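Local coordinates for glycosyl hydrolases family 2, sugar binding domain protein (Bacteroides uniformis str. 3978 T3 ii, PDB 6D1P) that is a gut bacterial beta-glucuronidase, a glycoside hydrolase family 2 enzyme that probably cleaves glucuronic acid from O-glycosidic conjugates, at residues E639-V652 / R666-V680. Sequence-based numbering, arbitrary orientation.
Sequences EPKEILVYSNCPEV and RNSQDFPAAGLRWNV
Arg666 lies against the bend of segment 639-652 that leads from Ser647 to Pro650, and its side chain from CB to NE runs along the carbonyl oxygens of that bend. Arg666 N donates to Pro650 O (2.8 Å). Arg666 CB rests 3.4 Å from Cys649 O, and Arg666 CG lies 3.9 Å from Ser647 O. With CG anti to the backbone N (chi1 -168°) and the chain extended as far as NE, CD passes beside Ser647 O, and Arg666 NE donates to Ser647 O at 2.8 Å, a somewhat bent bond lying in both the carbonyl and the guanidinium plane. NH1 points on, away from the bend, and donates to Ser668 OG, while Ala674 CB covers one guanidinium face. Shortened to an alanine, this position would probably leave Ser647 O without the NE donor, Ser668 OG without NH1 and the Ala674 methyl without its flat cover. An ST turn, Ser647 OG accepting from Cys649 N, holds the bend.

Further along, the segments pair as antiparallel strands. Ile643 and Trp678 exchange both backbone hydrogen bonds, and Val645 N reaches Leu676 O. The indole of Trp678 presents its edge to Val652 O, Val645 CG2 approaches CZ3 obliquely, and Ile643 CD1 packs on Val680 CB at 3.7 Å. On the opposite face, Ala673 CB lies over one face of the Tyr646 ring, toward its rim.

Strand 641-647 is the middle of a three-stranded antiparallel sheet, its Leu644 and Tyr646 bonding through the backbone to Tyr626 and His624. Leu654 and Val656, in the neighbouring five-stranded sheet, pack on the Trp678 side, consistent with a beta sandwich as in E-set relatives; toward helix 550-564 the loop holding Ala673 turns, and there Asp558 accepts from Tyr646 OH and Ala673 N.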
loop_
_atom_site.group_PDB
_atom_site.type_symbol
_atom_site.label_atom_id
_atom_site.label_comp_id
_atom_site.label_asym_id
_atom_site.label_seq_id
_atom_site.Cartn_x
_atom_site.Cartn_y
_atom_site.Cartn_z
ATOM N N GLU A 639 4.358 -24.400 -49.714
ATOM C CA GLU A 639 2.991 -23.891 -49.728
ATOM C C GLU A 639 2.989 -22.377 -49.921
ATOM O O GLU A 639 3.751 -21.673 -49.248
ATOM C CB GLU A 639 2.284 -24.243 -48.422
ATOM C CG GLU A 639 1.174 -23.270 -48.084
ATOM C CD GLU A 639 0.400 -23.642 -46.840
ATOM O OE1 GLU A 639 1.002 -24.111 -45.849
ATOM O OE2 GLU A 639 -0.833 -23.457 -46.850
ATOM N N PRO A 640 2.161 -21.838 -50.819
ATOM C CA PRO A 640 2.140 -20.381 -51.009
ATOM C C PRO A 640 1.526 -19.683 -49.803
ATOM O O PRO A 640 0.510 -20.123 -49.256
ATOM C CB PRO A 640 1.282 -20.197 -52.265
ATOM C CG PRO A 640 0.368 -21.380 -52.246
ATOM C CD PRO A 640 1.167 -22.523 -51.669
ATOM N N LYS A 641 2.158 -18.585 -49.392
ATOM C CA LYS A 641 1.816 -17.895 -48.156
ATOM C C LYS A 641 1.358 -16.481 -48.459
ATOM O O LYS A 641 1.953 -15.792 -49.293
ATOM C CB LYS A 641 3.004 -17.854 -47.178
ATOM C CG LYS A 641 3.165 -19.137 -46.399
ATOM C CD LYS A 641 1.866 -19.471 -45.655
ATOM C CE LYS A 641 1.978 -20.815 -44.955
ATOM N NZ LYS A 641 0.728 -21.277 -44.299
ATOM N N GLU A 642 0.314 -16.056 -47.750
ATOM C CA GLU A 642 -0.293 -14.753 -47.962
ATOM C C GLU A 642 0.526 -13.642 -47.315
ATOM O O GLU A 642 1.053 -13.795 -46.205
ATOM C CB GLU A 642 -1.714 -14.757 -47.402
ATOM C CG GLU A 642 -2.419 -13.418 -47.382
ATOM C CD GLU A 642 -3.438 -13.356 -46.253
ATOM O OE1 GLU A 642 -3.013 -13.237 -45.066
ATOM O OE2 GLU A 642 -4.651 -13.467 -46.551
ATOM N N ILE A 643 0.633 -12.519 -48.031
ATOM C CA ILE A 643 1.261 -11.291 -47.556
ATOM C C ILE A 643 0.287 -10.153 -47.829
ATOM O O ILE A 643 -0.157 -9.973 -48.967
ATOM C CB ILE A 643 2.615 -11.021 -48.252
ATOM C CG1 ILE A 643 3.675 -12.023 -47.831
ATOM C CG2 ILE A 643 3.126 -9.613 -47.972
ATOM C CD1 ILE A 643 3.710 -13.268 -48.680
ATOM N N LEU A 644 -0.056 -9.395 -46.792
ATOM C CA LEU A 644 -0.937 -8.242 -46.938
ATOM C C LEU A 644 -0.128 -6.961 -46.801
ATOM O O LEU A 644 0.827 -6.891 -46.030
ATOM C CB LEU A 644 -2.056 -8.250 -45.888
ATOM C CG LEU A 644 -2.782 -9.572 -45.638
ATOM C CD1 LEU A 644 -3.640 -9.520 -44.337
ATOM C CD2 LEU A 644 -3.615 -9.982 -46.843
ATOM N N VAL A 645 -0.521 -5.936 -47.534
ATOM C CA VAL A 645 0.156 -4.653 -47.454
ATOM C C VAL A 645 -0.884 -3.579 -47.215
ATOM O O VAL A 645 -1.948 -3.582 -47.848
ATOM C CB VAL A 645 0.967 -4.348 -48.725
ATOM C CG1 VAL A 645 1.577 -2.978 -48.615
ATOM C CG2 VAL A 645 2.056 -5.393 -48.918
ATOM N N TYR A 646 -0.590 -2.664 -46.312
ATOM C CA TYR A 646 -1.522 -1.589 -46.010
ATOM C C TYR A 646 -0.888 -0.295 -46.504
ATOM O O TYR A 646 0.056 0.228 -45.904
ATOM C CB TYR A 646 -1.909 -1.590 -44.521
ATOM C CG TYR A 646 -2.873 -2.737 -44.281
ATOM C CD1 TYR A 646 -4.257 -2.561 -44.454
ATOM C CD2 TYR A 646 -2.404 -4.021 -43.993
ATOM C CE1 TYR A 646 -5.143 -3.623 -44.293
ATOM C CE2 TYR A 646 -3.280 -5.085 -43.839
ATOM C CZ TYR A 646 -4.651 -4.876 -44.002
ATOM O OH TYR A 646 -5.515 -5.928 -43.853
ATOM N N SER A 647 -1.404 0.196 -47.629
ATOM C CA SER A 647 -0.920 1.419 -48.239
ATOM C C SER A 647 -2.105 2.209 -48.775
ATOM O O SER A 647 -3.119 1.632 -49.173
ATOM C CB SER A 647 0.083 1.094 -49.363
ATOM O OG SER A 647 0.328 2.229 -50.178
ATOM N N ASN A 648 -1.976 3.539 -48.753
ATOM C CA ASN A 648 -2.858 4.430 -49.490
ATOM C C ASN A 648 -2.279 4.833 -50.848
ATOM O O ASN A 648 -2.782 5.780 -51.464
ATOM C CB ASN A 648 -3.159 5.687 -48.669
ATOM C CG ASN A 648 -1.901 6.358 -48.164
ATOM O OD1 ASN A 648 -0.780 5.879 -48.406
ATOM N ND2 ASN A 648 -2.072 7.471 -47.465
ATOM N N CYS A 649 -1.211 4.169 -51.300
ATOM C CA CYS A 649 -0.669 4.437 -52.627
ATOM C C CYS A 649 -1.536 3.751 -53.683
ATOM O O CYS A 649 -1.986 2.619 -53.469
ATOM C CB CYS A 649 0.781 3.942 -52.740
ATOM S SG CYS A 649 2.044 4.970 -51.896
ATOM N N PRO A 650 -1.783 4.401 -54.832
ATOM C CA PRO A 650 -2.645 3.771 -55.858
ATOM C C PRO A 650 -2.131 2.430 -56.349
ATOM O O PRO A 650 -2.937 1.524 -56.605
ATOM C CB PRO A 650 -2.670 4.810 -56.987
ATOM C CG PRO A 650 -2.400 6.110 -56.306
ATOM C CD PRO A 650 -1.460 5.802 -55.154
ATOM N N GLU A 651 -0.812 2.267 -56.468
ATOM C CA GLU A 651 -0.203 1.035 -56.947
ATOM C C GLU A 651 0.948 0.653 -56.039
ATOM O O GLU A 651 1.710 1.510 -55.581
ATOM C CB GLU A 651 0.340 1.161 -58.373
ATOM C CG GLU A 651 -0.555 0.580 -59.447
ATOM C CD GLU A 651 0.104 0.635 -60.823
ATOM O OE1 GLU A 651 0.230 -0.430 -61.473
ATOM O OE2 GLU A 651 0.510 1.751 -61.237
ATOM N N VAL A 652 1.083 -0.643 -55.814
ATOM C CA VAL A 652 2.094 -1.188 -54.925
ATOM C C VAL A 652 2.646 -2.427 -55.588
ATOM O O VAL A 652 1.880 -3.281 -56.047
ATOM C CB VAL A 652 1.524 -1.540 -53.534
ATOM C CG1 VAL A 652 2.541 -2.341 -52.735
ATOM C CG2 VAL A 652 1.111 -0.275 -52.804
ATOM N N ARG A 666 -4.736 -0.425 -55.847
ATOM C CA ARG A 666 -5.431 -0.355 -54.574
ATOM C C ARG A 666 -6.937 -0.225 -54.802
ATOM O O ARG A 666 -7.395 0.633 -55.569
ATOM C CB ARG A 666 -4.910 0.814 -53.727
ATOM C CG ARG A 666 -5.393 0.747 -52.273
ATOM C CD ARG A 666 -5.203 2.059 -51.505
ATOM N NE ARG A 666 -5.738 1.948 -50.145
ATOM C CZ ARG A 666 -7.019 2.128 -49.818
ATOM N NH1 ARG A 666 -7.917 2.441 -50.749
ATOM N NH2 ARG A 666 -7.403 1.987 -48.561
ATOM N N ASN A 667 -7.703 -1.076 -54.116
ATOM C CA ASN A 667 -9.158 -1.063 -54.215
ATOM C C ASN A 667 -9.724 -1.434 -52.842
ATOM O O ASN A 667 -9.746 -2.616 -52.483
ATOM C CB ASN A 667 -9.621 -2.021 -55.305
ATOM C CG ASN A 667 -11.123 -2.136 -55.378
ATOM O OD1 ASN A 667 -11.850 -1.345 -54.770
ATOM N ND2 ASN A 667 -11.605 -3.137 -56.118
ATOM N N SER A 668 -10.224 -0.420 -52.115
ATOM C CA SER A 668 -10.765 -0.609 -50.767
ATOM C C SER A 668 -11.713 -1.798 -50.682
ATOM O O SER A 668 -11.659 -2.572 -49.714
ATOM C CB SER A 668 -11.486 0.657 -50.306
ATOM O OG SER A 668 -10.598 1.710 -49.954
ATOM N N GLN A 669 -12.596 -1.959 -51.682
ATOM C CA GLN A 669 -13.626 -2.998 -51.653
ATOM C C GLN A 669 -13.088 -4.402 -51.887
ATOM O O GLN A 669 -13.829 -5.369 -51.686
ATOM C CB GLN A 669 -14.708 -2.699 -52.695
ATOM C CG GLN A 669 -15.497 -1.442 -52.403
ATOM C CD GLN A 669 -15.972 -1.396 -50.951
ATOM O OE1 GLN A 669 -16.585 -2.350 -50.453
ATOM N NE2 GLN A 669 -15.673 -0.289 -50.262
ATOM N N ASP A 670 -11.834 -4.547 -52.311
ATOM C CA ASP A 670 -11.250 -5.858 -52.616
ATOM C C ASP A 670 -10.579 -6.399 -51.345
ATOM O O ASP A 670 -9.356 -6.396 -51.187
ATOM C CB ASP A 670 -10.273 -5.728 -53.786
ATOM C CG ASP A 670 -9.971 -7.055 -54.464
ATOM O OD1 ASP A 670 -10.159 -8.119 -53.840
ATOM O OD2 ASP A 670 -9.560 -7.034 -55.650
ATOM N N PHE A 671 -11.417 -6.875 -50.414
ATOM C CA PHE A 671 -10.987 -7.260 -49.079
ATOM C C PHE A 671 -10.265 -8.607 -49.113
ATOM O O PHE A 671 -10.729 -9.539 -49.767
ATOM C CB PHE A 671 -12.194 -7.338 -48.148
ATOM C CG PHE A 671 -11.897 -7.928 -46.804
ATOM C CD1 PHE A 671 -11.485 -7.115 -45.750
ATOM C CD2 PHE A 671 -12.070 -9.288 -46.571
ATOM C CE1 PHE A 671 -11.225 -7.659 -44.482
ATOM C CE2 PHE A 671 -11.819 -9.835 -45.312
ATOM C CZ PHE A 671 -11.392 -9.020 -44.265
ATOM N N PRO A 672 -9.153 -8.756 -48.366
ATOM C CA PRO A 672 -8.588 -7.735 -47.476
ATOM C C PRO A 672 -7.395 -6.998 -48.051
ATOM O O PRO A 672 -6.905 -7.363 -49.115
ATOM C CB PRO A 672 -8.145 -8.551 -46.271
ATOM C CG PRO A 672 -7.620 -9.824 -46.927
ATOM C CD PRO A 672 -8.537 -10.073 -48.129
ATOM N N ALA A 673 -6.928 -5.990 -47.308
ATOM C CA ALA A 673 -5.779 -5.164 -47.671
ATOM C C ALA A 673 -6.020 -4.349 -48.941
ATOM O O ALA A 673 -5.060 -3.976 -49.622
ATOM C CB ALA A 673 -4.505 -6.002 -47.825
ATOM N N ALA A 674 -7.291 -4.051 -49.248
ATOM C CA ALA A 674 -7.672 -3.209 -50.389
ATOM C C ALA A 674 -7.016 -3.686 -51.689
ATOM O O ALA A 674 -6.501 -2.891 -52.480
ATOM C CB ALA A 674 -7.352 -1.732 -50.130
ATOM N N GLY A 675 -7.036 -5.005 -51.914
ATOM C CA GLY A 675 -6.431 -5.591 -53.095
ATOM C C GLY A 675 -4.920 -5.764 -53.057
ATOM O O GLY A 675 -4.385 -6.543 -53.851
ATOM N N LEU A 676 -4.209 -5.067 -52.163
ATOM C CA LEU A 676 -2.750 -5.163 -52.070
ATOM C C LEU A 676 -2.372 -6.398 -51.247
ATOM O O LEU A 676 -1.946 -6.329 -50.092
ATOM C CB LEU A 676 -2.173 -3.884 -51.482
ATOM C CG LEU A 676 -2.801 -2.635 -52.106
ATOM C CD1 LEU A 676 -2.295 -1.326 -51.488
ATOM C CD2 LEU A 676 -2.626 -2.624 -53.656
ATOM N N ARG A 677 -2.539 -7.560 -51.870
ATOM C CA ARG A 677 -2.204 -8.827 -51.242
ATOM C C ARG A 677 -1.677 -9.771 -52.308
ATOM O O ARG A 677 -2.130 -9.736 -53.456
ATOM C CB ARG A 677 -3.411 -9.455 -50.535
ATOM C CG ARG A 677 -4.624 -9.708 -51.451
ATOM C CD ARG A 677 -5.753 -10.407 -50.702
ATOM N NE ARG A 677 -6.815 -10.811 -51.610
ATOM C CZ ARG A 677 -7.794 -10.003 -52.019
ATOM N NH1 ARG A 677 -7.849 -8.742 -51.599
ATOM N NH2 ARG A 677 -8.720 -10.451 -52.863
ATOM N N TRP A 678 -0.703 -10.591 -51.915
ATOM C CA TRP A 678 -0.058 -11.598 -52.747
ATOM C C TRP A 678 0.033 -12.911 -51.983
ATOM O O TRP A 678 0.189 -12.928 -50.759
ATOM C CB TRP A 678 1.369 -11.194 -53.147
ATOM C CG TRP A 678 1.445 -9.994 -54.008
ATOM C CD1 TRP A 678 1.693 -9.969 -55.351
ATOM C CD2 TRP A 678 1.273 -8.630 -53.604
ATOM N NE1 TRP A 678 1.694 -8.671 -55.808
ATOM C CE2 TRP A 678 1.432 -7.830 -54.758
ATOM C CE3 TRP A 678 0.997 -8.007 -52.385
ATOM C CZ2 TRP A 678 1.335 -6.447 -54.724
ATOM C CZ3 TRP A 678 0.881 -6.622 -52.359
ATOM C CH2 TRP A 678 1.058 -5.861 -53.518
ATOM N N ASN A 679 -0.069 -14.014 -52.706
ATOM C CA ASN A 679 0.340 -15.308 -52.186
ATOM C C ASN A 679 1.701 -15.636 -52.776
ATOM O O ASN A 679 1.976 -15.322 -53.935
ATOM C CB ASN A 679 -0.676 -16.397 -52.513
ATOM C CG ASN A 679 -1.946 -16.258 -51.697
ATOM O OD1 ASN A 679 -2.240 -15.182 -51.172
ATOM N ND2 ASN A 679 -2.701 -17.340 -51.584
ATOM N N VAL A 680 2.571 -16.216 -51.964
ATOM C CA VAL A 680 3.986 -16.257 -52.317
ATOM C C VAL A 680 4.609 -17.530 -51.757
ATOM O O VAL A 680 4.203 -17.996 -50.684
ATOM C CB VAL A 680 4.716 -15.005 -51.796
ATOM C CG1 VAL A 680 6.185 -15.094 -52.076
ATOM C CG2 VAL A 680 4.152 -13.709 -52.403
HETATM O O HOH W 1 -3.811 -1.748 -48.369
#